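Local coordinates for FACT-Spt16 (Cicer arietinum, PDB 5CE6), which probably acts as a histone chaperone subunit of the transcription-related FACT complex, its N-terminal domain being implicated in H3-H4 binding, at residues 295-300 and 423-428. Sequence-based numbering, arbitrary orientation.
With K (potassium ion), chain D.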
loop_
_atom_site.group_PDB
_atom_site.type_symbol
_atom_site.label_atom_id
_atom_site.label_comp_id
_atom_site.label_asym_id
_atom_site.label_seq_id
_atom_site.Cartn_x
_atom_site.Cartn_y
_atom_site.Cartn_z
ATOM N N ALA A 295 -26.133 -13.923 15.800
ATOM C CA ALA A 295 -26.015 -12.503 15.459
ATOM C C ALA A 295 -24.578 -12.011 15.559
ATOM O O ALA A 295 -24.298 -10.975 16.165
ATOM C CB ALA A 295 -26.932 -11.661 16.332
ATOM N N SER A 296 -23.672 -12.750 14.936
ATOM C CA SER A 296 -22.251 -12.425 15.010
ATOM C C SER A 296 -21.675 -12.084 13.657
ATOM O O SER A 296 -22.172 -12.533 12.620
ATOM C CB SER A 296 -21.468 -13.595 15.593
ATOM O OG SER A 296 -21.681 -13.691 16.978
ATOM N N VAL A 297 -20.611 -11.283 13.658
ATOM C CA VAL A 297 -19.884 -11.047 12.415
ATOM C C VAL A 297 -18.395 -11.222 12.671
ATOM O O VAL A 297 -17.919 -11.025 13.789
ATOM C CB VAL A 297 -20.166 -9.660 11.786
ATOM C CG1 VAL A 297 -21.657 -9.466 11.531
ATOM C CG2 VAL A 297 -19.657 -8.564 12.664
ATOM N N ILE A 298 -17.683 -11.619 11.627
ATOM C CA ILE A 298 -16.243 -11.855 11.699
ATOM C C ILE A 298 -15.607 -11.125 10.534
ATOM O O ILE A 298 -16.019 -11.312 9.385
ATOM C CB ILE A 298 -15.924 -13.369 11.596
ATOM C CG1 ILE A 298 -16.538 -14.118 12.783
ATOM C CG2 ILE A 298 -14.405 -13.619 11.525
ATOM C CD1 ILE A 298 -16.565 -15.645 12.624
ATOM N N ILE A 299 -14.605 -10.292 10.812
ATOM C CA ILE A 299 -13.904 -9.585 9.741
ATOM C C ILE A 299 -12.507 -10.168 9.561
ATOM O O ILE A 299 -11.794 -10.389 10.539
ATOM C CB ILE A 299 -13.792 -8.075 10.032
ATOM C CG1 ILE A 299 -15.184 -7.427 10.075
ATOM C CG2 ILE A 299 -12.937 -7.371 8.966
ATOM C CD1 ILE A 299 -15.137 -5.934 10.353
ATOM N N CYS A 300 -12.141 -10.453 8.314
ATOM C CA CYS A 300 -10.782 -10.886 7.991
ATOM C C CYS A 300 -10.216 -10.071 6.845
ATOM O O CYS A 300 -10.821 -9.972 5.778
ATOM C CB CYS A 300 -10.712 -12.370 7.612
ATOM S SG CYS A 300 -9.042 -12.872 7.039
ATOM N N LYS A 423 -23.418 -5.928 19.868
ATOM C CA LYS A 423 -24.284 -4.757 20.053
ATOM C C LYS A 423 -23.865 -3.615 19.144
ATOM O O LYS A 423 -24.687 -2.999 18.463
ATOM C CB LYS A 423 -24.232 -4.300 21.514
ATOM C CG LYS A 423 -24.724 -2.868 21.743
ATOM C CD LYS A 423 -24.659 -2.473 23.210
ATOM C CE LYS A 423 -25.002 -0.996 23.404
ATOM N NZ LYS A 423 -25.229 -0.675 24.845
ATOM N N VAL A 424 -22.565 -3.360 19.122
ATOM C CA VAL A 424 -21.983 -2.468 18.141
ATOM C C VAL A 424 -21.085 -3.343 17.273
ATOM O O VAL A 424 -20.251 -4.092 17.793
ATOM C CB VAL A 424 -21.165 -1.367 18.831
ATOM C CG1 VAL A 424 -20.535 -0.456 17.811
ATOM C CG2 VAL A 424 -22.050 -0.572 19.779
ATOM N N PHE A 425 -21.267 -3.280 15.953
ATOM C CA PHE A 425 -20.472 -4.098 15.046
ATOM C C PHE A 425 -20.016 -3.295 13.841
ATOM O O PHE A 425 -20.500 -2.190 13.596
ATOM C CB PHE A 425 -21.255 -5.331 14.580
ATOM C CG PHE A 425 -22.391 -5.015 13.642
ATOM C CD1 PHE A 425 -23.618 -4.589 14.133
ATOM C CD2 PHE A 425 -22.231 -5.150 12.268
ATOM C CE1 PHE A 425 -24.668 -4.304 13.273
ATOM C CE2 PHE A 425 -23.268 -4.860 11.398
ATOM C CZ PHE A 425 -24.498 -4.437 11.896
ATOM N N SER A 426 -19.072 -3.849 13.092
ATOM C CA SER A 426 -18.627 -3.221 11.859
ATOM C C SER A 426 -18.610 -4.270 10.748
ATOM O O SER A 426 -18.707 -5.468 11.020
ATOM C CB SER A 426 -17.232 -2.596 12.043
ATOM O OG SER A 426 -17.265 -1.597 13.064
ATOM N N LEU A 427 -18.522 -3.813 9.501
ATOM C CA LEU A 427 -18.436 -4.694 8.331
ATOM C C LEU A 427 -17.391 -4.134 7.390
ATOM O O LEU A 427 -17.221 -2.915 7.321
ATOM C CB LEU A 427 -19.770 -4.750 7.582
ATOM C CG LEU A 427 -21.012 -5.150 8.379
ATOM C CD1 LEU A 427 -22.271 -4.873 7.551
ATOM C CD2 LEU A 427 -20.969 -6.591 8.786
ATOM N N LEU A 428 -16.731 -5.009 6.640
ATOM C CA LEU A 428 -15.652 -4.591 5.737
ATOM C C LEU A 428 -15.560 -5.474 4.502
ATOM O O LEU A 428 -15.607 -6.712 4.598
ATOM C CB LEU A 428 -14.320 -4.610 6.498
ATOM C CG LEU A 428 -13.095 -4.216 5.669
ATOM C CD1 LEU A 428 -13.186 -2.748 5.276
ATOM C CD2 LEU A 428 -11.843 -4.474 6.495
HETATM K K K D . -23.390 -11.051 18.918
HETATM O O HOH W 1 -23.927 -12.415 21.461
#
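Ile299 and Val297 reach from strand 296-300 onto strand 424-428, where Leu428, Ser426, Phe425 and Leu427 receive them. Ile299 is the more deeply engaged and forks, CG2 going to Leu428 and CD1 to the backbone of Ser426 and Leu427. Its CG2, anti to the backbone N, lies 4.0 Å from Leu428 CB, and the two side chains cross at about a right angle. The other branch, fully extended (chi2 -180°), carries CD1 over the backbone of Ser426, 3.7 Å from the carbonyl O of Ser426. Val297 also spreads its two methyls. Its CG2 stands 3.6 Å from Ser426 O and also touches Phe425 CB. Val297 CG1 meets Leu427 CD2 at 4.0 Å. Leu427 starts out from the far side of its strand, yet CD2 returns to meet Val297, and its CG lies in the plane of the Phe425 ring, at the edge.

The strand axes approach to 7.3 Å at an angle of 44°, and no hydrogen bond joins them. Strands 296-306 and 424-435, which pair with different neighbours, pack here through their side chains, consistent with the pita-bread fold of the M24 family, with helix 323-342 supplying Ala328 and Leu332 against Leu427. At one end of the interface, Ala295 O binds a potassium ion at 2.9 Å, a site shared with Ser420 and Asn422.

Ser426 OG bonds to Asn412 N. Cohesion between the segments therefore rests on apolar packing, at the probable cost of a desolvated carbonyl, Ser426 O, which methyls of both Val297 and Ile299 approach and which has no hydrogen-bond partner in the model.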